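Local atomic coordinates of phage terminase large subunit (Thermus phage P7426, PDB entry 7KS4), a protein that probably acts, through this N-terminal ATPase domain, as the ATP-driven motor that packs viral DNA into empty capsids and, through a separate endonuclease domain, cuts the genome. Residues L188-F191 against Y192-L196; W236-E239 against R240-Y243. All coordinates share one frame; numbering follows the deposited sequence.

Interaction 1: L188-F191 against Y192-L196; sequences LNWF and YEFFL
Leu188 against Tyr192 and Trp190 against Phe194 make a local side-chain contact, four residues apart in each pair, at the N-capped start of helix 190-197 in the ATPase domain. Asn189 is the N-cap: its OD1 accepts a weak, bent bond from Phe191 N (3.0 Å), while Asn189 O takes Glu193 N at 3.2 Å. Just before the cap, Leu188 lies alongside Tyr192 and sets CD2 over the centre of the ring, 3.7 Å from the centroid, a CH-pi contact. Tyr192 keeps CG opposite its own backbone nitrogen (chi1 163°), which swings the ring back under the leucine.

Along another side of the helix, Trp190 and Phe194 form an edge-to-face pair. The six-membered ring of the tryptophan turns its edge to the phenylalanine face, with the planes at 81° and Trp190 CZ3 reaching Phe194 CD2 at 3.9 Å. The Trp190 indole nitrogen is satisfied by Ile159 O, and the Tyr192 hydroxyl is bonded to Pro208 O.

Phe191 and Phe195 face the central sheet, both resting on Val39 and Cys41 of strand 37-42. Trp190, Phe191 and Phe194 also touch Ile181 of strand 178-183, so the helix start is packed across two neighbouring parallel strands.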
ATOM      1  N   LEU A 188     -17.382   8.884   6.544  1.00 36.13           N
ATOM      2  CA  LEU A 188     -17.767   9.102   5.151  1.00 35.84           C
ATOM      3  C   LEU A 188     -16.995  10.303   4.612  1.00 34.08           C
ATOM      4  O   LEU A 188     -17.511  11.417   4.478  1.00 33.34           O
ATOM      5  CB  LEU A 188     -19.273   9.291   5.045  1.00 37.79           C
ATOM      6  CG  LEU A 188     -20.078   8.177   5.714  1.00 40.34           C
ATOM      7  CD1 LEU A 188     -21.559   8.473   5.605  1.00 42.58           C
ATOM      8  CD2 LEU A 188     -19.759   6.813   5.103  1.00 40.72           C
ATOM      9  N   ASN A 189     -15.725  10.051   4.296  1.00 31.49           N
ATOM     10  CA  ASN A 189     -14.833  11.059   3.742  1.00 32.21           C
ATOM     11  C   ASN A 189     -14.313  10.600   2.386  1.00 32.23           C
ATOM     12  O   ASN A 189     -14.903   9.709   1.766  1.00 32.58           O
ATOM     13  CB  ASN A 189     -13.685  11.345   4.710  1.00 32.87           C
ATOM     14  CG  ASN A 189     -12.766  10.150   4.911  1.00 33.01           C
ATOM     15  OD1 ASN A 189     -12.925   9.097   4.288  1.00 31.26           O
ATOM     16  ND2 ASN A 189     -11.805  10.310   5.807  1.00 34.27           N
ATOM     17  N   TRP A 190     -13.223  11.201   1.903  1.00 31.63           N
ATOM     18  CA  TRP A 190     -12.763  10.892   0.554  1.00 30.86           C
ATOM     19  C   TRP A 190     -12.413   9.417   0.392  1.00 30.66           C
ATOM     20  O   TRP A 190     -12.600   8.857  -0.692  1.00 30.98           O
ATOM     21  CB  TRP A 190     -11.563  11.771   0.187  1.00 31.86           C
ATOM     22  CG  TRP A 190     -10.270  11.343   0.803  1.00 31.46           C
ATOM     23  CD1 TRP A 190      -9.804  11.668   2.043  1.00 32.24           C
ATOM     24  CD2 TRP A 190      -9.269  10.521   0.198  1.00 30.40           C
ATOM     25  NE1 TRP A 190      -8.570  11.098   2.249  1.00 32.20           N
ATOM     26  CE2 TRP A 190      -8.216  10.392   1.129  1.00 32.36           C
ATOM     27  CE3 TRP A 190      -9.156   9.885  -1.040  1.00 30.18           C
ATOM     28  CZ2 TRP A 190      -7.068   9.645   0.864  1.00 32.10           C
ATOM     29  CZ3 TRP A 190      -8.008   9.148  -1.307  1.00 32.33           C
ATOM     30  CH2 TRP A 190      -6.981   9.036  -0.358  1.00 32.39           C
ATOM     31  N   PHE A 191     -11.916   8.767   1.451  1.00 30.02           N
ATOM     32  CA  PHE A 191     -11.555   7.356   1.344  1.00 29.19           C
ATOM     33  C   PHE A 191     -12.784   6.496   1.096  1.00 29.90           C
ATOM     34  O   PHE A 191     -12.729   5.519   0.340  1.00 29.59           O
ATOM     35  CB  PHE A 191     -10.825   6.909   2.608  1.00 29.55           C
ATOM     36  CG  PHE A 191     -10.481   5.449   2.633  1.00 30.24           C
ATOM     37  CD1 PHE A 191      -9.391   4.970   1.931  1.00 30.23           C
ATOM     38  CD2 PHE A 191     -11.237   4.559   3.383  1.00 30.79           C
ATOM     39  CE1 PHE A 191      -9.067   3.628   1.956  1.00 30.91           C
ATOM     40  CE2 PHE A 191     -10.914   3.209   3.415  1.00 31.89           C
ATOM     41  CZ  PHE A 191      -9.826   2.744   2.703  1.00 32.01           C
ATOM     42  N   TYR A 192     -13.908   6.853   1.727  1.00 31.04           N
ATOM     43  CA  TYR A 192     -15.171   6.176   1.457  1.00 30.45           C
ATOM     44  C   TYR A 192     -15.583   6.332  -0.001  1.00 30.52           C
ATOM     45  O   TYR A 192     -16.024   5.369  -0.640  1.00 29.38           O
ATOM     46  CB  TYR A 192     -16.249   6.739   2.383  1.00 31.64           C
ATOM     47  CG  TYR A 192     -17.656   6.432   1.946  1.00 33.02           C
ATOM     48  CD1 TYR A 192     -18.147   5.129   1.970  1.00 34.01           C
ATOM     49  CD2 TYR A 192     -18.502   7.447   1.514  1.00 34.00           C
ATOM     50  CE1 TYR A 192     -19.448   4.847   1.567  1.00 35.54           C
ATOM     51  CE2 TYR A 192     -19.795   7.179   1.111  1.00 35.42           C
ATOM     52  CZ  TYR A 192     -20.267   5.881   1.144  1.00 36.49           C
ATOM     53  OH  TYR A 192     -21.557   5.626   0.741  1.00 37.19           O
ATOM     54  N   GLU A 193     -15.462   7.545  -0.539  1.00 31.92           N
ATOM     55  CA  GLU A 193     -15.817   7.777  -1.934  1.00 33.77           C
ATOM     56  C   GLU A 193     -14.970   6.921  -2.863  1.00 31.83           C
ATOM     57  O   GLU A 193     -15.496   6.265  -3.771  1.00 32.60           O
ATOM     58  CB  GLU A 193     -15.651   9.253  -2.269  1.00 35.71           C
ATOM     59  CG  GLU A 193     -16.501  10.126  -1.390  1.00 40.04           C
ATOM     60  CD  GLU A 193     -16.212  11.587  -1.546  1.00 43.02           C
ATOM     61  OE1 GLU A 193     -15.190  11.949  -2.177  1.00 43.87           O
ATOM     62  OE2 GLU A 193     -17.029  12.371  -1.030  1.00 45.94           O
ATOM     63  N   PHE A 194     -13.651   6.929  -2.659  1.00 28.65           N
ATOM     64  CA  PHE A 194     -12.762   6.149  -3.515  1.00 28.03           C
ATOM     65  C   PHE A 194     -13.033   4.665  -3.369  1.00 29.24           C
ATOM     66  O   PHE A 194     -12.992   3.918  -4.356  1.00 29.19           O
ATOM     67  CB  PHE A 194     -11.304   6.462  -3.186  1.00 28.52           C
ATOM     68  CG  PHE A 194     -10.744   7.613  -3.970  1.00 31.47           C
ATOM     69  CD1 PHE A 194     -11.497   8.759  -4.170  1.00 32.22           C
ATOM     70  CD2 PHE A 194      -9.468   7.554  -4.499  1.00 33.92           C
ATOM     71  CE1 PHE A 194     -10.991   9.822  -4.891  1.00 35.03           C
ATOM     72  CE2 PHE A 194      -8.953   8.618  -5.223  1.00 34.63           C
ATOM     73  CZ  PHE A 194      -9.715   9.755  -5.417  1.00 35.45           C
ATOM     74  N   PHE A 195     -13.306   4.216  -2.144  1.00 28.94           N
ATOM     75  CA  PHE A 195     -13.671   2.819  -1.939  1.00 27.98           C
ATOM     76  C   PHE A 195     -14.872   2.447  -2.798  1.00 29.66           C
ATOM     77  O   PHE A 195     -14.862   1.431  -3.503  1.00 28.24           O
ATOM     78  CB  PHE A 195     -13.971   2.564  -0.466  1.00 29.03           C
ATOM     79  CG  PHE A 195     -14.444   1.172  -0.194  1.00 30.59           C
ATOM     80  CD1 PHE A 195     -13.539   0.157   0.044  1.00 30.91           C
ATOM     81  CD2 PHE A 195     -15.792   0.869  -0.218  1.00 32.09           C
ATOM     82  CE1 PHE A 195     -13.975  -1.133   0.284  1.00 32.09           C
ATOM     83  CE2 PHE A 195     -16.229  -0.416   0.016  1.00 33.55           C
ATOM     84  CZ  PHE A 195     -15.315  -1.418   0.263  1.00 33.37           C
ATOM     85  N   LEU A 196     -15.918   3.268  -2.758  1.00 31.36           N
ATOM     86  CA  LEU A 196     -17.141   2.934  -3.477  1.00 33.31           C
ATOM     87  C   LEU A 196     -16.913   2.894  -4.984  1.00 32.92           C
ATOM     88  O   LEU A 196     -17.568   2.119  -5.688  1.00 34.01           O
ATOM     89  CB  LEU A 196     -18.229   3.946  -3.123  1.00 34.35           C
ATOM     90  CG  LEU A 196     -19.659   3.431  -3.009  1.00 36.97           C
ATOM     91  CD1 LEU A 196     -19.777   2.359  -1.942  1.00 38.26           C
ATOM     92  CD2 LEU A 196     -20.612   4.590  -2.708  1.00 38.47           C
TER

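Interaction 2: W236-E239 against R240-Y243; sequences WYME and RRLY. With SO4 (sulfate ion), chain H.
The C-terminal end of helix 234-239 is where Trp236 and Met238 receive the side chains of Arg240 and Arg241, at the surface of the ATPase domain. Arg240 runs beside Trp236 and lays its methylene CD over the six-membered ring, 3.6 Å from the centroid, a CH-pi contact. Ring and guanidinium planes stand 47° apart, so the charged group is not stacked flat on the indole. A bend at chi3 (71°) carries it past the ring to a sulfate ion, probably from the crystallisation liquor. There Arg240 NH1 donates to O4 of the sulfate at 3.0 Å, with weak bonds from NH1 and NH2 to O1.

Arg241 folds back on the last helical turn. Arg241 NE donates a hydrogen bond to Met238 O at 2.9 Å, within the carbonyl plane on a lone pair, and Arg241 N donates a second from above that plane at 3.1 Å. Met238 SD sits over the guanidinium centre, 3.7 Å from Arg241 CZ, and Phe249 adds a cation-pi contact.

Two N-H groups of one arginine thus grip a single carbonyl at the helix end, where the helix dipole would probably favour positive charge. The Arg240 guanidinium instead meets the sulfate, consistent with a place where an anion can bind.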
ATOM      1  N   TRP A 236     -12.554 -13.077  20.423  1.00 36.99           N
ATOM      2  CA  TRP A 236     -11.762 -12.115  21.178  1.00 39.41           C
ATOM      3  C   TRP A 236     -12.104 -10.685  20.767  1.00 38.94           C
ATOM      4  O   TRP A 236     -12.300  -9.817  21.624  1.00 37.78           O
ATOM      5  CB  TRP A 236     -10.269 -12.388  21.000  1.00 43.38           C
ATOM      6  CG  TRP A 236      -9.420 -11.376  21.707  1.00 45.85           C
ATOM      7  CD1 TRP A 236      -9.135 -11.329  23.046  1.00 47.35           C
ATOM      8  CD2 TRP A 236      -8.758 -10.253  21.118  1.00 46.80           C
ATOM      9  NE1 TRP A 236      -8.334 -10.245  23.322  1.00 47.23           N
ATOM     10  CE2 TRP A 236      -8.088  -9.570  22.156  1.00 48.04           C
ATOM     11  CE3 TRP A 236      -8.662  -9.758  19.814  1.00 47.56           C
ATOM     12  CZ2 TRP A 236      -7.329  -8.425  21.926  1.00 48.99           C
ATOM     13  CZ3 TRP A 236      -7.913  -8.614  19.591  1.00 48.28           C
ATOM     14  CH2 TRP A 236      -7.250  -7.967  20.641  1.00 48.77           C
ATOM     15  N   TYR A 237     -12.197 -10.420  19.456  1.00 37.95           N
ATOM     16  CA  TYR A 237     -12.607  -9.094  18.991  1.00 38.87           C
ATOM     17  C   TYR A 237     -13.952  -8.698  19.583  1.00 39.07           C
ATOM     18  O   TYR A 237     -14.126  -7.577  20.076  1.00 39.26           O
ATOM     19  CB  TYR A 237     -12.704  -9.052  17.463  1.00 39.37           C
ATOM     20  CG  TYR A 237     -11.406  -9.204  16.721  1.00 39.97           C
ATOM     21  CD1 TYR A 237     -10.296  -8.449  17.055  1.00 40.95           C
ATOM     22  CD2 TYR A 237     -11.295 -10.106  15.671  1.00 40.81           C
ATOM     23  CE1 TYR A 237      -9.102  -8.595  16.362  1.00 42.68           C
ATOM     24  CE2 TYR A 237     -10.111 -10.258  14.980  1.00 41.31           C
ATOM     25  CZ  TYR A 237      -9.022  -9.503  15.328  1.00 42.52           C
ATOM     26  OH  TYR A 237      -7.843  -9.656  14.631  1.00 45.02           O
ATOM     27  N   MET A 238     -14.929  -9.601  19.515  1.00 37.41           N
ATOM     28  CA  MET A 238     -16.263  -9.283  20.008  1.00 38.72           C
ATOM     29  C   MET A 238     -16.240  -8.991  21.502  1.00 37.73           C
ATOM     30  O   MET A 238     -16.942  -8.093  21.980  1.00 38.47           O
ATOM     31  CB  MET A 238     -17.223 -10.435  19.692  1.00 40.34           C
ATOM     32  CG  MET A 238     -17.483 -10.645  18.195  1.00 42.76           C
ATOM     33  SD  MET A 238     -18.130  -9.145  17.408  1.00 45.14           S
ATOM     34  CE  MET A 238     -18.312  -9.640  15.696  1.00 45.35           C
ATOM     35  N   GLU A 239     -15.424  -9.728  22.257  1.00 35.84           N
ATOM     36  CA  GLU A 239     -15.411  -9.568  23.705  1.00 33.93           C
ATOM     37  C   GLU A 239     -14.687  -8.297  24.137  1.00 32.84           C
ATOM     38  O   GLU A 239     -14.862  -7.860  25.281  1.00 32.12           O
ATOM     39  CB  GLU A 239     -14.795 -10.813  24.347  1.00 33.35           C
ATOM     40  CG  GLU A 239     -15.676 -12.042  24.172  1.00 33.35           C
ATOM     41  CD  GLU A 239     -15.158 -13.285  24.880  1.00 33.29           C
ATOM     42  OE1 GLU A 239     -14.249 -13.164  25.736  1.00 32.80           O
ATOM     43  OE2 GLU A 239     -15.677 -14.380  24.581  1.00 33.90           O
ATOM     44  N   ARG A 240     -13.911  -7.677  23.244  1.00 35.54           N
ATOM     45  CA  ARG A 240     -13.340  -6.365  23.537  1.00 38.00           C
ATOM     46  C   ARG A 240     -14.387  -5.263  23.580  1.00 37.10           C
ATOM     47  O   ARG A 240     -14.106  -4.184  24.107  1.00 37.10           O
ATOM     48  CB  ARG A 240     -12.296  -5.971  22.497  1.00 40.59           C
ATOM     49  CG  ARG A 240     -11.082  -6.846  22.447  1.00 42.88           C
ATOM     50  CD  ARG A 240      -9.965  -6.160  21.675  1.00 46.62           C
ATOM     51  NE  ARG A 240      -9.388  -5.029  22.404  1.00 50.29           N
ATOM     52  CZ  ARG A 240      -8.255  -4.410  22.077  1.00 53.12           C
ATOM     53  NH1 ARG A 240      -7.552  -4.806  21.026  1.00 55.33           N
ATOM     54  NH2 ARG A 240      -7.820  -3.388  22.805  1.00 53.99           N
ATOM     55  N   ARG A 241     -15.571  -5.487  23.017  1.00 35.05           N
ATOM     56  CA  ARG A 241     -16.582  -4.437  23.036  1.00 36.85           C
ATOM     57  C   ARG A 241     -16.987  -4.044  24.450  1.00 37.94           C
ATOM     58  O   ARG A 241     -17.639  -3.005  24.616  1.00 37.16           O
ATOM     59  CB  ARG A 241     -17.804  -4.882  22.236  1.00 37.38           C
ATOM     60  CG  ARG A 241     -17.508  -5.068  20.753  1.00 38.17           C
ATOM     61  CD  ARG A 241     -18.727  -5.553  19.999  1.00 41.08           C
ATOM     62  NE  ARG A 241     -19.124  -6.899  20.407  1.00 42.66           N
ATOM     63  CZ  ARG A 241     -20.223  -7.520  19.980  1.00 45.03           C
ATOM     64  NH1 ARG A 241     -21.039  -6.920  19.123  1.00 47.04           N
ATOM     65  NH2 ARG A 241     -20.505  -8.743  20.404  1.00 44.91           N
ATOM     66  N   LEU A 242     -16.614  -4.835  25.463  1.00 42.05           N
ATOM     67  CA  LEU A 242     -16.873  -4.449  26.846  1.00 45.10           C
ATOM     68  C   LEU A 242     -16.191  -3.141  27.205  1.00 44.40           C
ATOM     69  O   LEU A 242     -16.719  -2.372  28.014  1.00 47.40           O
ATOM     70  CB  LEU A 242     -16.398  -5.533  27.819  1.00 46.01           C
ATOM     71  CG  LEU A 242     -17.206  -6.820  27.995  1.00 48.12           C
ATOM     72  CD1 LEU A 242     -16.792  -7.501  29.297  1.00 48.33           C
ATOM     73  CD2 LEU A 242     -18.708  -6.585  27.988  1.00 49.80           C
ATOM     74  N   TYR A 243     -15.011  -2.877  26.639  1.00 38.98           N
ATOM     75  CA  TYR A 243     -14.233  -1.716  27.040  1.00 37.75           C
ATOM     76  C   TYR A 243     -13.784  -0.852  25.869  1.00 38.64           C
ATOM     77  O   TYR A 243     -13.057   0.124  26.086  1.00 39.11           O
ATOM     78  CB  TYR A 243     -13.015  -2.149  27.870  1.00 36.30           C
ATOM     79  CG  TYR A 243     -12.022  -3.054  27.171  1.00 36.12           C
ATOM     80  CD1 TYR A 243     -10.937  -2.524  26.485  1.00 37.00           C
ATOM     81  CD2 TYR A 243     -12.145  -4.440  27.233  1.00 36.00           C
ATOM     82  CE1 TYR A 243     -10.017  -3.341  25.860  1.00 36.73           C
ATOM     83  CE2 TYR A 243     -11.229  -5.265  26.613  1.00 35.85           C
ATOM     84  CZ  TYR A 243     -10.163  -4.709  25.926  1.00 36.45           C
ATOM     85  OH  TYR A 243      -9.234  -5.512  25.297  1.00 37.23           O
TER
HETATM   86  S   SO4 H 307      -4.568  -2.652  20.066  0.53 46.92           S
HETATM   87  O1  SO4 H 307      -4.663  -3.133  21.443  0.53 47.05           O
HETATM   88  O2  SO4 H 307      -3.375  -3.208  19.436  0.53 45.82           O
HETATM   89  O3  SO4 H 307      -4.482  -1.194  20.078  0.53 46.91           O
HETATM   90  O4  SO4 H 307      -5.742  -3.068  19.301  0.53 46.78           O

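In the fold
Interaction 1 comes first along the chain and interaction 2 follows without overlap; their centres lie 27 Å apart and their nearest atoms about 17 Å, so they do not touch. Both belong to the P-loop ATPase domain. Between them the chain passes through strand 219-224, an outermost strand of the sheet beside 37-42, and helix 226-229. Each lies near the nucleotide site: from side chain to bound ADP the distance is about 11 Å for Phe191 and about 9 Å for Tyr237, whose side chain is also close to that of Gln45. Residues 188-196 pack against the sheet, while 236-243 finish a peripheral helix at the surface.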